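Local coordinates for protein SCO1, mitochondrial (Saccharomyces cerevisiae, PDB 2B7K) that is required for the accumulation of cytochrome c oxidase subunits 1 and 2 and is thought to carry copper in mitochondria or insert it into the oxidase, at residues L150-P153 with E154-V158; V117-A120 with C121-R125; W67-T70 with L71-K74; E33-E36 with K37-L40. All coordinates share one frame; numbering follows the deposited sequence.

Interaction 1. Residues L150-P153 with E154-V158; sequences LMDP and EGQFV
D152 OD1 takes two backbone N-H groups from the segment that follows it: E154 N at 2.8 Å and, more nearly straight, Q156 N at 2.9 Å. The two donors come at opposite faces of the carboxylate plane, each well out of it, which fixes the rotation of the group. With CG between backbone N and carbonyl carbon (chi1 69°), the carboxylate lies back over the turn. OD2 meets V158 CG1 at 3.5 Å and accepts a bond from a water that also donates to E154 OE2. With an alanine here, the N-H groups of E154 and Q156 would probably lose the acceptor they share. D152 also opens a type I turn that ends at G155, closed by G155 N to D152 O at 2.7 Å; G155 has positive phi, which favours glycine. Beyond it run D152 N to Q156 O and V158 N to L150 O. M151 and F157 form an antiparallel non-hydrogen-bonded pair, and M151 SD sits at the edge of the F157 ring, 5.3 Å from its centroid, a Met-aromatic contact. The hairpin joins strands 148-151 and 157-161 at one border of the sheet; M151 also packs on Y124, and P153 and E154 on Y181.

Interaction 2. Residues V117-A120 with C121-R125; sequences VKNA and CKKYR
A Schellman motif ends helix 114-123 here, and N119 and K123 meet across its last turn. R125, with positive phi, is the C-prime residue: R125 N bonds K122 O, and V126 N reaches C121 O. Upstream the usual i to i+4 bonds run from C121 N to V117 O at 2.9 Å through K123 N to N119 O, and end in a longer one, Y124 N to A120 O at 3.3 Å. On one flank the K123 chain, bent at chi2 and chi4, carries CD and CE past the amide oxygen of N119, both 3.4 Å from N119 OD1, and NZ makes a weak bond of 3.4 Å to that same OD1. The stronger partner of both residues is P23 O, which accepts from K123 NZ and N119 ND2, tying this flank to the loop before strand 25-28. On another side C121 SG comes to 4.1 Å from V117 CG1; with SG anti to its own carbonyl carbon (chi1 -69°), the sulfur leans back along the helix. Y124 puts its CD1 edge against A120 O, 3.3 Å away in the ring plane. The helix packs over the central sheet: C121 touches F48 of strand 44-49, and its side chain lies about 10 Å from that of H144, probably a copper ligand as in related proteins, while the Y124 ring meets F48 and touches I46.

Interaction 3. Residues W67-T70 with L71-K74; sequences WLNT and LSSK
L71 lays its side chain against the carbonyl of W67, one turn back. CB is 3.3 Å from W67 O, CG closes to 3.2 Å from the same oxygen, and CD1 stays beside it at 3.5 Å. CG anti to the carbonyl carbon of L71 (chi1 -77°) brings the branch beside W67 O, which also accepts the N-H of L71. Further out, the leucine packs on V171 and V175 of helix 169-180 and on L79, and an alanine in its place would probably open a gap between the two helices. All this belongs to helix 56-75, the connection of the beta-alpha-beta unit made with strands 44-49 and 80-85. W67 also touches V171, with its NE1 bonded to D166 O and its ring meeting that of F148. The more open side of the helix is polar. N69 O accepts both S73 N, at 3.0 Å, and S73 OG, at 2.7 Å, from opposite faces of the carbonyl plane, so the hydroxyl folds back on the turn before it. One water accepts from N69 ND2 and also bonds S72 OG. T70 sends OG1 back to L66 O; its CG2 touches CD of the extended K74 chain at 3.5 Å.

Interaction 4. Residues E33-E36 with K37-L40; sequences EFTE and KNLL
N38 is engaged with the end of the strand before it. Of the hydrogen bonds, T35 N donates to N38 OD1 at 3.0 Å, nearly straight (168°), and N38 N returns to T35 O at 2.9 Å, the donor standing above that carbonyl plane. T35 OG1, placed by a chi1 of 69° between its backbone N and carbonyl carbon, accepts K37 N at 3.2 Å, an ST turn, and L39 N bonds E36 O as the chain passes through a short 3-10 turn.

The packing is mainly on F34. N38 CB lies over the centre of one ring face, 3.5 Å from the centroid, a CH-pi contact, with the amide stacked at 23° to the ring. L39 CD2 comes to the ring's edge at 4.2 Å from CE2. Beside the turn, E36 OE2 lies along the K37 chain, 3.2 Å from CD, while E36 OE1 is bonded to F24 N.

Strand 33-35 is an outermost strand of the sheet, paired with 25-28. F34 packs on L82, L108 and L110 of the inner strands; L39 packs on L82 and also on Y124, just past helix 114-123.

How the interactions relate
Along the chain the order is interaction 4, 3, 2, 1, and all four lie in the thioredoxin-like SCO domain. Interaction 4 starts on outermost strand 33-35 of its mixed sheet and interaction 1 is the turn leading into the other outermost strand, 157-161, yet their centres are only 12 Å apart, with the loop after strand 33-35 bringing L40 CD2 to 3.7 Å from E154 C. Y124 of interaction 2 joins this group, its OH touching M151 CE at 3.3 Å and L39 CD1 at 3.8 Å. Interaction 3 stands apart, its centre about 29 Å from that of interaction 2, across the chain's centre. Only interaction 2 comes near the probable copper site; the other three lie away from it.

Interaction 1. Residues L150-P153 with E154-V158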
loop_
_atom_site.group_PDB
_atom_site.type_symbol
_atom_site.label_atom_id
_atom_site.label_comp_id
_atom_site.label_asym_id
_atom_site.label_seq_id
_atom_site.Cartn_x
_atom_site.Cartn_y
_atom_site.Cartn_z
ATOM N N LEU A 150 -4.259 2.624 5.179
ATOM C CA LEU A 150 -3.416 3.686 5.715
ATOM C C LEU A 150 -2.927 3.284 7.100
ATOM O O LEU A 150 -3.736 3.019 7.987
ATOM C CB LEU A 150 -4.207 4.993 5.804
ATOM C CG LEU A 150 -3.394 6.239 6.176
ATOM C CD1 LEU A 150 -2.341 6.505 5.106
ATOM C CD2 LEU A 150 -4.325 7.429 6.309
ATOM N N MET A 151 -1.607 3.240 7.281
ATOM C CA MET A 151 -1.019 2.847 8.562
ATOM C C MET A 151 -0.244 4.026 9.139
ATOM O O MET A 151 0.521 4.672 8.422
ATOM C CB MET A 151 -0.069 1.661 8.364
ATOM C CG MET A 151 -0.615 0.545 7.470
ATOM S SD MET A 151 -2.128 -0.240 8.084
ATOM C CE MET A 151 -1.460 -1.349 9.317
ATOM N N ASP A 152 -0.431 4.307 10.430
ATOM C CA ASP A 152 0.261 5.435 11.049
ATOM C C ASP A 152 1.711 5.137 11.442
ATOM O O ASP A 152 2.178 4.001 11.329
ATOM C CB ASP A 152 -0.534 5.966 12.259
ATOM C CG ASP A 152 -0.556 5.005 13.439
ATOM O OD1 ASP A 152 0.340 4.145 13.556
ATOM O OD2 ASP A 152 -1.477 5.136 14.274
ATOM N N PRO A 153 2.450 6.166 11.897
ATOM C CA PRO A 153 3.854 6.014 12.301
ATOM C C PRO A 153 4.134 4.965 13.372
ATOM O O PRO A 153 5.288 4.618 13.613
ATOM C CB PRO A 153 4.234 7.422 12.751
ATOM C CG PRO A 153 3.431 8.275 11.821
ATOM C CD PRO A 153 2.079 7.590 11.859
ATOM N N GLU A 154 3.087 4.467 14.019
ATOM C CA GLU A 154 3.262 3.435 15.037
ATOM C C GLU A 154 2.897 2.076 14.448
ATOM O O GLU A 154 2.821 1.077 15.160
ATOM C CB GLU A 154 2.399 3.741 16.267
ATOM C CG GLU A 154 2.830 5.008 16.996
ATOM C CD GLU A 154 1.942 5.353 18.177
ATOM O OE1 GLU A 154 2.201 6.387 18.828
ATOM O OE2 GLU A 154 0.987 4.597 18.456
ATOM N N GLY A 155 2.675 2.054 13.137
ATOM C CA GLY A 155 2.334 0.820 12.452
ATOM C C GLY A 155 0.910 0.349 12.663
ATOM O O GLY A 155 0.589 -0.810 12.393
ATOM N N GLN A 156 0.050 1.246 13.132
ATOM C CA GLN A 156 -1.344 0.905 13.389
ATOM C C GLN A 156 -2.266 1.294 12.243
ATOM O O GLN A 156 -2.074 2.323 11.602
ATOM C CB GLN A 156 -1.821 1.590 14.670
ATOM C CG GLN A 156 -0.979 1.251 15.887
ATOM C CD GLN A 156 -0.864 -0.244 16.101
ATOM O OE1 GLN A 156 -1.864 -0.928 16.323
ATOM N NE2 GLN A 156 0.361 -0.760 16.032
ATOM N N PHE A 157 -3.268 0.457 12.000
ATOM C CA PHE A 157 -4.250 0.709 10.956
ATOM C C PHE A 157 -5.134 1.861 11.405
ATOM O O PHE A 157 -5.689 1.836 12.506
ATOM C CB PHE A 157 -5.113 -0.533 10.741
ATOM C CG PHE A 157 -6.272 -0.315 9.812
ATOM C CD1 PHE A 157 -6.064 -0.146 8.442
ATOM C CD2 PHE A 157 -7.577 -0.292 10.302
ATOM C CE1 PHE A 157 -7.140 0.038 7.574
ATOM C CE2 PHE A 157 -8.660 -0.106 9.442
ATOM C CZ PHE A 157 -8.439 0.057 8.074
ATOM N N VAL A 158 -5.268 2.876 10.564
ATOM C CA VAL A 158 -6.106 4.006 10.930
ATOM C C VAL A 158 -7.282 4.202 9.989
ATOM O O VAL A 158 -8.286 4.801 10.371
ATOM C CB VAL A 158 -5.295 5.313 11.003
ATOM C CG1 VAL A 158 -4.326 5.251 12.164
ATOM C CG2 VAL A 158 -4.552 5.542 9.708
HETATM O O HOH W 1 -1.166 4.514 16.836
#

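Interaction 2. Residues V117-A120 with C121-R125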
loop_
_atom_site.group_PDB
_atom_site.type_symbol
_atom_site.label_atom_id
_atom_site.label_comp_id
_atom_site.label_asym_id
_atom_site.label_seq_id
_atom_site.Cartn_x
_atom_site.Cartn_y
_atom_site.Cartn_z
ATOM N N VAL A 117 3.799 -14.282 1.754
ATOM C CA VAL A 117 2.722 -13.501 1.153
ATOM C C VAL A 117 1.372 -13.884 1.755
ATOM O O VAL A 117 0.548 -13.019 2.069
ATOM C CB VAL A 117 2.684 -13.698 -0.382
ATOM C CG1 VAL A 117 1.467 -13.007 -0.971
ATOM C CG2 VAL A 117 3.954 -13.137 -1.006
ATOM N N LYS A 118 1.153 -15.186 1.919
ATOM C CA LYS A 118 -0.088 -15.693 2.493
ATOM C C LYS A 118 -0.305 -15.083 3.876
ATOM O O LYS A 118 -1.419 -14.698 4.231
ATOM C CB LYS A 118 -0.029 -17.224 2.600
ATOM C CG LYS A 118 -1.230 -17.857 3.296
ATOM C CD LYS A 118 -1.053 -19.363 3.467
ATOM C CE LYS A 118 -0.921 -20.070 2.126
ATOM N NZ LYS A 118 -0.763 -21.549 2.281
ATOM N N ASN A 119 0.765 -14.995 4.658
ATOM C CA ASN A 119 0.664 -14.418 5.993
ATOM C C ASN A 119 0.308 -12.933 5.928
ATOM O O ASN A 119 -0.560 -12.460 6.663
ATOM C CB ASN A 119 1.979 -14.584 6.754
ATOM C CG ASN A 119 1.976 -13.838 8.072
ATOM O OD1 ASN A 119 1.200 -14.151 8.976
ATOM N ND2 ASN A 119 2.835 -12.834 8.184
ATOM N N ALA A 120 0.982 -12.195 5.055
ATOM C CA ALA A 120 0.709 -10.767 4.935
ATOM C C ALA A 120 -0.754 -10.540 4.559
ATOM O O ALA A 120 -1.431 -9.679 5.125
ATOM C CB ALA A 120 1.633 -10.141 3.890
ATOM N N CYS A 121 -1.246 -11.322 3.607
ATOM C CA CYS A 121 -2.629 -11.192 3.179
ATOM C C CYS A 121 -3.583 -11.516 4.327
ATOM O O CYS A 121 -4.621 -10.872 4.482
ATOM C CB CYS A 121 -2.897 -12.108 1.979
ATOM S SG CYS A 121 -2.050 -11.588 0.461
ATOM N N LYS A 122 -3.227 -12.508 5.136
ATOM C CA LYS A 122 -4.060 -12.896 6.271
ATOM C C LYS A 122 -4.136 -11.788 7.314
ATOM O O LYS A 122 -5.207 -11.506 7.854
ATOM C CB LYS A 122 -3.513 -14.169 6.921
ATOM C CG LYS A 122 -4.237 -14.569 8.200
ATOM C CD LYS A 122 -3.647 -15.833 8.804
ATOM C CE LYS A 122 -3.855 -17.034 7.892
ATOM N NZ LYS A 122 -5.302 -17.325 7.684
ATOM N N LYS A 123 -2.996 -11.163 7.596
ATOM C CA LYS A 123 -2.934 -10.086 8.572
ATOM C C LYS A 123 -3.801 -8.888 8.198
ATOM O O LYS A 123 -4.308 -8.194 9.073
ATOM C CB LYS A 123 -1.485 -9.630 8.766
ATOM C CG LYS A 123 -0.806 -10.218 9.997
ATOM C CD LYS A 123 -0.926 -11.730 10.042
ATOM C CE LYS A 123 -0.378 -12.285 11.349
ATOM N NZ LYS A 123 1.055 -11.936 11.537
ATOM N N TYR A 124 -3.974 -8.652 6.902
ATOM C CA TYR A 124 -4.787 -7.530 6.445
ATOM C C TYR A 124 -6.168 -7.996 6.000
ATOM O O TYR A 124 -6.959 -7.221 5.446
ATOM C CB TYR A 124 -4.073 -6.782 5.314
ATOM C CG TYR A 124 -2.920 -5.935 5.819
ATOM C CD1 TYR A 124 -1.700 -6.514 6.178
ATOM C CD2 TYR A 124 -3.076 -4.561 6.009
ATOM C CE1 TYR A 124 -0.660 -5.737 6.723
ATOM C CE2 TYR A 124 -2.052 -3.784 6.554
ATOM C CZ TYR A 124 -0.853 -4.375 6.909
ATOM O OH TYR A 124 0.134 -3.602 7.472
ATOM N N ARG A 125 -6.447 -9.269 6.259
ATOM C CA ARG A 125 -7.728 -9.883 5.924
ATOM C C ARG A 125 -8.110 -9.719 4.460
ATOM O O ARG A 125 -9.257 -9.403 4.137
ATOM C CB ARG A 125 -8.833 -9.310 6.819
ATOM C CG ARG A 125 -8.554 -9.444 8.313
ATOM C CD ARG A 125 -9.755 -9.012 9.145
ATOM N NE ARG A 125 -9.433 -8.838 10.561
ATOM C CZ ARG A 125 -8.950 -9.792 11.350
ATOM N NH1 ARG A 125 -8.692 -9.529 12.624
ATOM N NH2 ARG A 125 -8.723 -11.006 10.869
#

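Interaction 3. Residues W67-T70 with L71-K74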
loop_
_atom_site.group_PDB
_atom_site.type_symbol
_atom_site.label_atom_id
_atom_site.label_comp_id
_atom_site.label_asym_id
_atom_site.label_seq_id
_atom_site.Cartn_x
_atom_site.Cartn_y
_atom_site.Cartn_z
ATOM N N TRP A 67 -2.933 10.849 -5.996
ATOM C CA TRP A 67 -2.965 11.199 -4.578
ATOM C C TRP A 67 -1.583 11.604 -4.072
ATOM O O TRP A 67 -1.424 12.648 -3.433
ATOM C CB TRP A 67 -3.451 10.016 -3.730
ATOM C CG TRP A 67 -4.922 9.699 -3.823
ATOM C CD1 TRP A 67 -5.899 10.456 -4.398
ATOM C CD2 TRP A 67 -5.571 8.539 -3.292
ATOM N NE1 TRP A 67 -7.126 9.836 -4.259
ATOM C CE2 TRP A 67 -6.951 8.658 -3.582
ATOM C CE3 TRP A 67 -5.120 7.408 -2.593
ATOM C CZ2 TRP A 67 -7.886 7.688 -3.202
ATOM C CZ3 TRP A 67 -6.048 6.440 -2.213
ATOM C CH2 TRP A 67 -7.418 6.589 -2.519
ATOM N N LEU A 68 -0.587 10.765 -4.332
ATOM C CA LEU A 68 0.774 11.047 -3.888
ATOM C C LEU A 68 1.291 12.400 -4.359
ATOM O O LEU A 68 1.855 13.165 -3.571
ATOM C CB LEU A 68 1.720 9.946 -4.359
ATOM C CG LEU A 68 1.436 8.574 -3.737
ATOM C CD1 LEU A 68 2.317 7.517 -4.391
ATOM C CD2 LEU A 68 1.686 8.628 -2.238
ATOM N N ASN A 69 1.096 12.702 -5.637
ATOM C CA ASN A 69 1.560 13.978 -6.174
ATOM C C ASN A 69 0.813 15.175 -5.593
ATOM O O ASN A 69 1.409 16.222 -5.356
ATOM C CB ASN A 69 1.460 13.972 -7.698
ATOM C CG ASN A 69 2.634 13.266 -8.348
ATOM O OD1 ASN A 69 2.593 12.923 -9.528
ATOM N ND2 ASN A 69 3.695 13.054 -7.576
ATOM N N THR A 70 -0.486 15.027 -5.365
ATOM C CA THR A 70 -1.269 16.113 -4.791
ATOM C C THR A 70 -0.833 16.310 -3.342
ATOM O O THR A 70 -0.685 17.439 -2.872
ATOM C CB THR A 70 -2.773 15.791 -4.807
ATOM O OG1 THR A 70 -3.223 15.698 -6.163
ATOM C CG2 THR A 70 -3.559 16.870 -4.094
ATOM N N LEU A 71 -0.626 15.200 -2.636
ATOM C CA LEU A 71 -0.220 15.266 -1.236
ATOM C C LEU A 71 1.104 15.998 -1.046
ATOM O O LEU A 71 1.225 16.875 -0.190
ATOM C CB LEU A 71 -0.126 13.852 -0.648
ATOM C CG LEU A 71 -1.494 13.243 -0.322
ATOM C CD1 LEU A 71 -1.360 11.751 -0.056
ATOM C CD2 LEU A 71 -2.077 13.961 0.896
ATOM N N SER A 72 2.099 15.646 -1.847
ATOM C CA SER A 72 3.396 16.286 -1.723
ATOM C C SER A 72 3.405 17.734 -2.216
ATOM O O SER A 72 3.925 18.621 -1.536
ATOM C CB SER A 72 4.459 15.471 -2.465
ATOM O OG SER A 72 4.114 15.317 -3.826
ATOM N N SER A 73 2.815 17.988 -3.378
ATOM C CA SER A 73 2.814 19.343 -3.927
ATOM C C SER A 73 1.921 20.345 -3.190
ATOM O O SER A 73 2.330 21.480 -2.943
ATOM C CB SER A 73 2.439 19.312 -5.415
ATOM O OG SER A 73 1.095 18.913 -5.617
ATOM N N LYS A 74 0.714 19.932 -2.819
ATOM C CA LYS A 74 -0.207 20.842 -2.136
ATOM C C LYS A 74 -0.135 20.876 -0.610
ATOM O O LYS A 74 -0.452 21.899 0.002
ATOM C CB LYS A 74 -1.648 20.533 -2.548
ATOM C CG LYS A 74 -1.922 20.715 -4.026
ATOM C CD LYS A 74 -3.362 20.369 -4.352
ATOM C CE LYS A 74 -3.641 20.511 -5.837
ATOM N NZ LYS A 74 -5.000 20.007 -6.188
HETATM O O HOH W 2 4.932 12.674 -4.888
#

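Interaction 4. Residues E33-E36 with K37-L40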
loop_
_atom_site.group_PDB
_atom_site.type_symbol
_atom_site.label_atom_id
_atom_site.label_comp_id
_atom_site.label_asym_id
_atom_site.label_seq_id
_atom_site.Cartn_x
_atom_site.Cartn_y
_atom_site.Cartn_z
ATOM N N GLU A 33 15.062 -6.726 2.700
ATOM C CA GLU A 33 14.072 -7.230 3.639
ATOM C C GLU A 33 13.114 -6.095 3.996
ATOM O O GLU A 33 13.526 -4.941 4.121
ATOM C CB GLU A 33 14.760 -7.736 4.908
ATOM C CG GLU A 33 13.806 -8.256 5.974
ATOM C CD GLU A 33 14.501 -8.528 7.297
ATOM O OE1 GLU A 33 15.516 -9.255 7.299
ATOM O OE2 GLU A 33 14.031 -8.020 8.338
ATOM N N PHE A 34 11.835 -6.422 4.143
ATOM C CA PHE A 34 10.834 -5.430 4.513
ATOM C C PHE A 34 9.837 -6.130 5.434
ATOM O O PHE A 34 9.160 -7.069 5.019
ATOM C CB PHE A 34 10.112 -4.902 3.269
ATOM C CG PHE A 34 9.346 -3.629 3.510
ATOM C CD1 PHE A 34 9.859 -2.405 3.091
ATOM C CD2 PHE A 34 8.134 -3.650 4.190
ATOM C CE1 PHE A 34 9.175 -1.212 3.350
ATOM C CE2 PHE A 34 7.440 -2.462 4.456
ATOM C CZ PHE A 34 7.967 -1.242 4.033
ATOM N N THR A 35 9.763 -5.684 6.682
ATOM C CA THR A 35 8.849 -6.287 7.647
ATOM C C THR A 35 7.946 -5.202 8.206
ATOM O O THR A 35 8.041 -4.046 7.794
ATOM C CB THR A 35 9.614 -6.942 8.814
ATOM O OG1 THR A 35 10.228 -5.926 9.611
ATOM C CG2 THR A 35 10.691 -7.880 8.283
ATOM N N GLU A 36 7.078 -5.561 9.146
ATOM C CA GLU A 36 6.177 -4.570 9.716
ATOM C C GLU A 36 6.961 -3.483 10.437
ATOM O O GLU A 36 6.446 -2.391 10.670
ATOM C CB GLU A 36 5.159 -5.219 10.669
ATOM C CG GLU A 36 5.663 -5.568 12.063
ATOM C CD GLU A 36 6.702 -6.669 12.066
ATOM O OE1 GLU A 36 6.707 -7.492 11.125
ATOM O OE2 GLU A 36 7.504 -6.719 13.023
ATOM N N LYS A 37 8.212 -3.780 10.778
ATOM C CA LYS A 37 9.067 -2.808 11.457
ATOM C C LYS A 37 9.401 -1.630 10.539
ATOM O O LYS A 37 9.728 -0.540 11.008
ATOM C CB LYS A 37 10.362 -3.478 11.924
ATOM C CG LYS A 37 10.143 -4.671 12.839
ATOM C CD LYS A 37 9.333 -4.293 14.066
ATOM C CE LYS A 37 10.095 -3.334 14.964
ATOM N NZ LYS A 37 11.343 -3.952 15.491
ATOM N N ASN A 38 9.316 -1.848 9.231
ATOM C CA ASN A 38 9.609 -0.788 8.269
ATOM C C ASN A 38 8.452 0.200 8.125
ATOM O O ASN A 38 8.551 1.176 7.378
ATOM C CB ASN A 38 9.960 -1.377 6.898
ATOM C CG ASN A 38 11.319 -2.063 6.881
ATOM O OD1 ASN A 38 11.438 -3.256 7.160
ATOM N ND2 ASN A 38 12.358 -1.295 6.561
ATOM N N LEU A 39 7.356 -0.053 8.836
ATOM C CA LEU A 39 6.200 0.842 8.791
ATOM C C LEU A 39 6.350 1.925 9.855
ATOM O O LEU A 39 5.677 2.953 9.817
ATOM C CB LEU A 39 4.910 0.073 9.071
ATOM C CG LEU A 39 4.521 -1.045 8.104
ATOM C CD1 LEU A 39 3.190 -1.637 8.549
ATOM C CD2 LEU A 39 4.422 -0.491 6.685
ATOM N N LEU A 40 7.232 1.677 10.812
ATOM C CA LEU A 40 7.452 2.612 11.912
ATOM C C LEU A 40 8.076 3.941 11.494
ATOM O O LEU A 40 8.943 3.989 10.623
ATOM C CB LEU A 40 8.325 1.949 12.982
ATOM C CG LEU A 40 7.730 0.669 13.579
ATOM C CD1 LEU A 40 8.722 0.040 14.553
ATOM C CD2 LEU A 40 6.415 0.998 14.278
#